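Local coordinates for uncharacterized protein (Bacteroides vulgatus, PDB 4FMR) that probably binds DNA through an HU/IHF-like domain, which it combines with an immunoglobulin-like domain in one chain, at the interface of chains A and B. Coordinates in Å, arbitrary orientation; residue numbers count along the deposited sequence, not the author numbering. Chains: chain A/B, uncharacterized hypothetical protein.

Four patches of one two-fold symmetric interface show how a chain pair can be joined through several kinds of contact at once. Contact 2 and contact 3 are farthest apart, about 35 Å between the centres of their C-alpha atoms, and contact 1 and contact 3 nearest, about 16 Å. Contact 3 and contact 4 use the same short strands, 32-33 and 74-76, with the chains exchanged. Contact 1 lies beside the chain B copies of strands 209-217 and 231-240, whose chain A copies supply side chains to contact 4. The spread over both domains suggests an extensive dimer interface, as expected of the HU/IHF family.

Contact 1: the interface of chains A and B. Residues chain A 110, 113; chain B 207-208, 241-242.
A:Lys110 and A:Arg113 stand one turn apart at the start of helix 110-117, facing extended loop backbone at B:Glu207, B:Asp208, B:Gly241 and B:Ala242. The central salt bridge engages the aspartate through two guanidinium nitrogens: A:Arg113 NE donates to B:Asp208 OD2 at 2.9 Å, and NH2 of the same guanidinium donates to B:Asp208 OD1 at 2.8 Å. Each carboxylate oxygen uses its syn lone pair, and the two planes lie 18° apart, with the oxygens tilted somewhat from the guanidinium plane. A bend in the arginine chain at chi3, 63°, turns the NE edge towards the aspartate. B:Gly241 supports the pair twice, laying its CA against one guanidinium face near the rim and sending its N to B:Asp208 OD2 (2.9 Å) from above the carboxylate plane. Water 1 lies in plane at the guanidinium edge and links A:Arg113 NH1 to the carbonyl oxygen of B:Ala242. A lysine in place of A:Arg113 would probably lose the paired grip, leaving one oxygen of B:Asp208 without its partner across the interface. Nearby, the extended chain of A:Lys110 crosses B:Asp208 at about a right angle, CG to CG at 3.6 Å. Its ammonium NZ reaches the syn lone pair of B:Glu207 OE2 at 2.8 Å in a second salt bridge. The patch thus ties a helix of one subunit to loops of the other by matched charge, probably steadying their relative placement.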
# COMPACT_ATOMS: atom_id res chain seq x y z
N LYS A 110 3.32 -11.62 -5.29
CA LYS A 110 4.35 -12.64 -5.46
C LYS A 110 5.43 -12.22 -6.51
O LYS A 110 6.61 -12.44 -6.26
CB LYS A 110 3.75 -14.01 -5.84
CG LYS A 110 4.78 -15.12 -5.69
CD LYS A 110 4.31 -16.46 -6.21
CE LYS A 110 5.38 -17.50 -5.97
NZ LYS A 110 5.05 -18.80 -6.60
N ARG A 113 7.78 -9.78 -4.78
CA ARG A 113 8.58 -10.49 -3.79
C ARG A 113 9.68 -11.35 -4.48
O ARG A 113 10.80 -11.42 -3.98
CB ARG A 113 7.68 -11.37 -2.89
CG ARG A 113 8.44 -11.97 -1.72
CD ARG A 113 7.65 -12.98 -0.92
NE ARG A 113 7.27 -14.17 -1.71
CZ ARG A 113 8.04 -15.23 -1.89
NH1 ARG A 113 9.26 -15.28 -1.37
NH2 ARG A 113 7.59 -16.27 -2.59
N GLU B 207 2.48 -20.78 0.71
CA GLU B 207 2.62 -20.20 -0.62
C GLU B 207 1.86 -18.88 -0.65
O GLU B 207 0.80 -18.78 -0.01
CB GLU B 207 2.09 -21.21 -1.66
CG GLU B 207 1.97 -20.74 -3.11
CD GLU B 207 3.19 -20.19 -3.84
OE1 GLU B 207 4.33 -20.29 -3.32
OE2 GLU B 207 2.99 -19.61 -4.93
N ASP B 208 2.40 -17.86 -1.38
CA ASP B 208 1.75 -16.56 -1.55
C ASP B 208 0.32 -16.70 -2.05
O ASP B 208 0.02 -17.57 -2.89
CB ASP B 208 2.52 -15.64 -2.53
CG ASP B 208 3.99 -15.44 -2.23
OD1 ASP B 208 4.76 -16.38 -2.43
OD2 ASP B 208 4.38 -14.30 -1.92
N GLY B 241 4.85 -14.51 0.93
CA GLY B 241 5.94 -15.45 1.19
C GLY B 241 6.90 -15.01 2.28
O GLY B 241 7.10 -13.81 2.50
N ALA B 242 7.47 -16.00 2.98
CA ALA B 242 8.41 -15.85 4.09
C ALA B 242 9.57 -14.88 3.75
O ALA B 242 10.05 -14.90 2.61
CB ALA B 242 8.97 -17.21 4.47
O HOH W 1 11.05 -13.46 -0.04

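Contact 2: the interface of chains A and B. Residues chain A 10, 23-25; chain B 89-90, 94-95, 100.
A:Phe25 and B:Ala90 meet where strand 23-27 of one HU/IHF-like subunit is joined by a loop of its partner. Among the backbone contacts, A:Ile24 and B:Val89 form an antiparallel bridge across the chains. B:Ala90 N donates to A:Lys23 O at 2.9 Å, in a bond that is nearly straight at the hydrogen. Water 2 spans the neighbouring pair: its O lies 2.8 Å from B:Ala90 O. The same water also meets the backbone N of A:Lys23.

Apolar packing centres on the ring of A:Phe25, which is covered on both faces. Over one face stands the methyl CB of B:Ala90, 4.0 Å from the ring centroid in a CH-pi contact; over the other, towards the rim, comes CE3 of the B:Trp95 indole, 3.7 Å from A:Phe25 CD2. The same alanine methyl also touches A:Leu10 CD2 (3.7 Å) and the CB of A:Lys23. The phenylalanine CG sits beside its backbone N (chi1 -57°), which directs the ring into this slot.

Other contacts come at the ring's edge. B:Ala94 O and B:Asn100 ND2 both lie in the plane of the phenyl ring, and the asparagine amide is turned 89° to it, with OD1 3.6 Å from A:Phe25 CE2. Within chain B, B:Asn100 ND2 donates to B:Val89 O at 3.0 Å, with the acceptor in the amide plane. That bond is likely to hold the amide in this orientation, while B:Asn100 CB rests over a face of the B:Trp95 indole.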
# COMPACT_ATOMS: atom_id res chain seq x y z
N LEU A 10 22.63 7.32 2.42
CA LEU A 10 22.60 7.19 3.87
C LEU A 10 22.09 8.52 4.41
O LEU A 10 22.67 9.55 4.06
CB LEU A 10 23.98 6.82 4.44
CG LEU A 10 24.57 5.48 4.01
CD1 LEU A 10 26.03 5.43 4.30
CD2 LEU A 10 23.86 4.33 4.67
N LYS A 23 21.16 5.83 11.16
CA LYS A 23 21.30 5.99 9.71
C LYS A 23 20.33 5.01 9.06
O LYS A 23 20.14 3.90 9.57
CB LYS A 23 22.74 5.79 9.20
CG LYS A 23 23.73 6.91 9.52
CD LYS A 23 23.52 8.15 8.66
CE LYS A 23 24.52 9.23 9.01
NZ LYS A 23 24.19 10.50 8.30
N ILE A 24 19.71 5.42 7.95
CA ILE A 24 18.77 4.59 7.19
C ILE A 24 19.02 4.79 5.70
O ILE A 24 19.58 5.81 5.28
CB ILE A 24 17.27 4.83 7.55
CG1 ILE A 24 16.88 6.32 7.46
CG2 ILE A 24 16.89 4.22 8.93
CD1 ILE A 24 15.68 6.54 6.76
N PHE A 25 18.60 3.81 4.89
CA PHE A 25 18.77 3.89 3.46
C PHE A 25 17.61 4.63 2.83
O PHE A 25 16.44 4.42 3.20
CB PHE A 25 18.93 2.50 2.84
CG PHE A 25 20.07 1.75 3.45
CD1 PHE A 25 21.38 2.02 3.07
CD2 PHE A 25 19.85 0.78 4.42
CE1 PHE A 25 22.45 1.34 3.66
CE2 PHE A 25 20.92 0.09 5.00
CZ PHE A 25 22.21 0.36 4.60
N VAL B 89 17.92 -0.40 9.97
CA VAL B 89 19.01 0.54 10.23
C VAL B 89 20.23 0.19 9.36
O VAL B 89 20.51 -0.99 9.12
CB VAL B 89 19.37 0.45 11.76
CG1 VAL B 89 20.61 1.25 12.13
CG2 VAL B 89 18.19 0.86 12.63
N ALA B 90 20.99 1.23 8.95
CA ALA B 90 22.27 1.07 8.29
C ALA B 90 23.37 0.78 9.35
O ALA B 90 23.74 1.66 10.15
CB ALA B 90 22.61 2.31 7.48
N ALA B 94 26.60 0.31 5.65
CA ALA B 94 26.58 -0.72 4.61
C ALA B 94 25.36 -1.59 4.74
O ALA B 94 24.88 -1.87 5.84
CB ALA B 94 27.84 -1.59 4.69
N TRP B 95 24.86 -2.02 3.59
CA TRP B 95 23.72 -2.90 3.52
C TRP B 95 24.09 -4.27 4.14
O TRP B 95 25.13 -4.85 3.81
CB TRP B 95 23.26 -3.03 2.05
CG TRP B 95 22.03 -3.87 1.88
CD1 TRP B 95 21.98 -5.22 1.70
CD2 TRP B 95 20.67 -3.42 1.91
NE1 TRP B 95 20.67 -5.64 1.61
CE2 TRP B 95 19.85 -4.55 1.72
CE3 TRP B 95 20.07 -2.16 2.13
CZ2 TRP B 95 18.45 -4.46 1.70
CZ3 TRP B 95 18.68 -2.08 2.11
CH2 TRP B 95 17.89 -3.20 1.86
N ASN B 100 18.58 -5.85 6.80
CA ASN B 100 17.91 -4.97 5.85
C ASN B 100 17.18 -5.74 4.80
O ASN B 100 17.61 -6.82 4.40
CB ASN B 100 18.92 -4.02 5.18
CG ASN B 100 19.72 -3.17 6.13
OD1 ASN B 100 20.95 -3.28 6.18
ND2 ASN B 100 19.04 -2.30 6.88
O HOH W 2 23.38 3.76 11.96

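Contact 3: the interface of chains A and B. Residues chain A 65, 68, 75-77; chain B 33-35, 38.
A:Asn76 and B:Ile33 join the edges of two short strands, the asparagine backbone N donating to the isoleucine O at 2.8 Å. The bridge pairs A:Val75 with B:Ile33 in parallel, and their side chains run alongside each other in a common direction. A:Val75 CG2 rests against B:Ile33 CG1 at 3.8 Å, while the far end of that isoleucine, CD1, meets the methyl of A:Ala68 on helix 51-69 at 3.7 Å. B:Ile33 reaches it with CG1 wedged between its own backbone N and carbonyl carbon (chi1 73°).

B:Ile38, from helix 35-45, brings its CD1 methyl against chain A. It crosses A:Val75 and A:Thr77 at about right angles, touching CG1 of the former and CG2 of the latter, each at 3.8 Å. A:Val65 CG2 closes in from helix 51-69 at 3.9 Å.

Farther out, water 3 bridges A:Asn76 O and B:Lys35 N, the water lying 2.7 Å from A:Asn76 O. This couples the first turn of helix 35-45 to the strand opposite and may help set the start of the helix that carries B:Ile38. Paired strands and packed aliphatic groups thereby make a hydrophobic seam between the subunits, consistent with the intertwined dimers of the HU/IHF family.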
# COMPACT_ATOMS: atom_id res chain seq x y z
N VAL A 65 -10.72 -4.66 -12.30
CA VAL A 65 -10.13 -4.64 -10.96
C VAL A 65 -10.81 -3.56 -10.09
O VAL A 65 -11.19 -3.88 -8.96
CB VAL A 65 -8.60 -4.48 -11.00
CG1 VAL A 65 -8.02 -4.24 -9.60
CG2 VAL A 65 -7.95 -5.72 -11.63
N ALA A 68 -14.23 -4.80 -9.13
CA ALA A 68 -14.08 -5.91 -8.17
C ALA A 68 -13.87 -5.36 -6.77
O ALA A 68 -14.56 -5.76 -5.85
CB ALA A 68 -12.91 -6.81 -8.57
N VAL A 75 -8.53 -8.48 -4.43
CA VAL A 75 -8.01 -8.79 -5.75
C VAL A 75 -6.55 -9.14 -5.66
O VAL A 75 -5.77 -8.34 -5.15
CB VAL A 75 -8.25 -7.61 -6.73
CG1 VAL A 75 -7.59 -7.88 -8.09
CG2 VAL A 75 -9.74 -7.33 -6.89
N ASN A 76 -6.16 -10.28 -6.22
CA ASN A 76 -4.76 -10.67 -6.21
C ASN A 76 -4.23 -10.85 -7.65
O ASN A 76 -4.70 -11.71 -8.39
CB ASN A 76 -4.57 -11.98 -5.37
CG ASN A 76 -3.17 -12.58 -5.42
OD1 ASN A 76 -2.16 -11.88 -5.57
ND2 ASN A 76 -3.08 -13.91 -5.31
N THR A 77 -3.22 -10.04 -8.03
CA THR A 77 -2.50 -10.18 -9.31
C THR A 77 -1.07 -10.66 -8.96
O THR A 77 -0.75 -10.88 -7.80
CB THR A 77 -2.52 -8.84 -10.11
OG1 THR A 77 -1.64 -7.89 -9.49
CG2 THR A 77 -3.93 -8.24 -10.22
N ILE B 33 -10.48 -12.73 -5.93
CA ILE B 33 -10.28 -13.04 -7.35
C ILE B 33 -8.77 -12.94 -7.68
O ILE B 33 -8.02 -12.19 -7.02
CB ILE B 33 -11.16 -12.19 -8.31
CG1 ILE B 33 -10.66 -10.72 -8.41
CG2 ILE B 33 -12.65 -12.31 -7.97
CD1 ILE B 33 -11.24 -9.98 -9.61
N ASP B 34 -8.35 -13.72 -8.69
CA ASP B 34 -6.97 -13.77 -9.17
C ASP B 34 -6.94 -13.41 -10.65
O ASP B 34 -7.98 -13.03 -11.19
CB ASP B 34 -6.36 -15.16 -8.90
CG ASP B 34 -7.15 -16.34 -9.49
OD1 ASP B 34 -8.12 -16.09 -10.25
OD2 ASP B 34 -6.82 -17.49 -9.14
N LYS B 35 -5.79 -13.60 -11.31
CA LYS B 35 -5.57 -13.27 -12.72
C LYS B 35 -6.51 -14.02 -13.64
O LYS B 35 -6.96 -13.43 -14.63
CB LYS B 35 -4.12 -13.52 -13.14
CG LYS B 35 -3.23 -12.34 -12.79
CD LYS B 35 -1.84 -12.42 -13.44
CE LYS B 35 -0.80 -13.00 -12.52
NZ LYS B 35 0.55 -12.97 -13.11
N ILE B 38 -9.98 -12.31 -13.47
CA ILE B 38 -9.77 -10.99 -14.08
C ILE B 38 -9.81 -11.15 -15.59
O ILE B 38 -10.57 -10.46 -16.24
CB ILE B 38 -8.46 -10.31 -13.59
CG1 ILE B 38 -8.57 -9.92 -12.11
CG2 ILE B 38 -8.09 -9.09 -14.48
CD1 ILE B 38 -7.26 -9.57 -11.45
O HOH W 3 -3.25 -13.76 -9.46

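Contact 4: the interface of chains A and B. Residues chain A 31-32, 210, 236-238; chain B 74, 81.
B:Arg81 and A:Glu210 form a salt bridge that joins strand 80-87 of the HU/IHF-like domain of one chain to strand 209-217 of the immunoglobulin-like DUF4469 domain of the other. NE donates to A:Glu210 OE1 at 2.9 Å and NH2 to A:Glu210 OE2 at 3.0 Å. Both oxygens offer syn lone pairs, and the flat groups are nearly coplanar, 17° apart. On the other side of OE2, the anti lone pair takes the hydroxyl OG1 of A:Thr236 at 2.5 Å, which is likely to help hold the carboxylate's rotation. With an alanine at A:Glu210, the guanidinium of B:Arg81 would probably lose its matching charge and turn more freely beyond its packed stem.

Packing against a ring supports that stem. B:Arg81 CB stands over one face of A:Tyr238, 3.7 Å from the ring centroid, and CG lies 3.6 Å from A:Tyr238 CD1. The stem runs antiparallel to the tyrosine side chain; a bend at chi2 (-90°) carries the arginine from the tyrosine towards the glutamate.

Backbone pairing adds a further contact. A:Ser32 and B:Ser74 make a parallel bridge, with B:Ser74 N donating to A:Arg31 O at 3.0 Å. B:Ser74 OG takes part in weak bonds with A:Arg31 O and A:Ser32 OG.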
# COMPACT_ATOMS: atom_id res chain seq x y z
N ARG A 31 13.85 8.34 -11.80
CA ARG A 31 12.81 8.40 -12.82
C ARG A 31 11.45 7.96 -12.35
O ARG A 31 11.33 7.10 -11.48
CB ARG A 31 13.24 7.38 -13.89
CG ARG A 31 13.24 7.81 -15.31
CD ARG A 31 14.21 6.90 -16.05
NE ARG A 31 15.59 7.05 -15.55
CZ ARG A 31 16.26 6.12 -14.86
NH1 ARG A 31 15.71 4.93 -14.61
NH2 ARG A 31 17.49 6.36 -14.44
N SER A 32 10.45 8.40 -13.08
CA SER A 32 9.06 8.02 -12.91
C SER A 32 8.53 7.49 -14.24
O SER A 32 8.84 8.05 -15.29
CB SER A 32 8.24 9.20 -12.42
OG SER A 32 6.91 8.77 -12.25
N GLU A 210 2.84 11.46 -10.53
CA GLU A 210 4.14 11.68 -9.94
C GLU A 210 4.64 13.07 -10.34
O GLU A 210 4.40 13.55 -11.45
CB GLU A 210 5.12 10.57 -10.36
CG GLU A 210 6.35 10.45 -9.45
CD GLU A 210 6.20 9.53 -8.27
OE1 GLU A 210 5.24 8.73 -8.25
OE2 GLU A 210 7.04 9.60 -7.34
N THR A 236 11.00 12.75 -5.23
CA THR A 236 9.86 12.40 -6.03
C THR A 236 8.63 12.33 -5.11
O THR A 236 8.77 12.06 -3.92
CB THR A 236 10.11 11.08 -6.80
OG1 THR A 236 9.11 10.98 -7.80
CG2 THR A 236 10.05 9.83 -5.88
N ILE A 237 7.44 12.57 -5.66
CA ILE A 237 6.22 12.49 -4.86
C ILE A 237 5.04 12.06 -5.75
O ILE A 237 4.97 12.48 -6.90
CB ILE A 237 5.94 13.86 -4.11
CG1 ILE A 237 4.78 13.75 -3.08
CG2 ILE A 237 5.80 15.07 -5.08
CD1 ILE A 237 4.53 15.04 -2.12
N TYR A 238 4.14 11.21 -5.22
CA TYR A 238 2.89 10.86 -5.89
C TYR A 238 1.76 11.65 -5.27
O TYR A 238 1.59 11.62 -4.05
CB TYR A 238 2.56 9.36 -5.84
CG TYR A 238 1.26 9.05 -6.54
CD1 TYR A 238 1.17 9.02 -7.93
CD2 TYR A 238 0.08 8.85 -5.81
CE1 TYR A 238 -0.04 8.76 -8.58
CE2 TYR A 238 -1.13 8.60 -6.45
CZ TYR A 238 -1.19 8.58 -7.84
OH TYR A 238 -2.38 8.35 -8.50
N SER B 74 9.92 5.02 -9.84
CA SER B 74 8.57 5.02 -9.29
C SER B 74 7.66 4.66 -10.47
O SER B 74 7.92 5.07 -11.61
CB SER B 74 8.21 6.35 -8.63
OG SER B 74 8.46 7.42 -9.51
N ARG B 81 0.38 3.45 -7.65
CA ARG B 81 1.71 4.01 -7.71
C ARG B 81 2.59 3.15 -6.79
O ARG B 81 2.21 2.83 -5.65
CB ARG B 81 1.76 5.50 -7.35
CG ARG B 81 3.18 6.11 -7.44
CD ARG B 81 3.87 5.98 -6.11
NE ARG B 81 5.02 6.88 -6.02
CZ ARG B 81 5.68 7.12 -4.90
NH1 ARG B 81 5.31 6.54 -3.77
NH2 ARG B 81 6.67 8.00 -4.89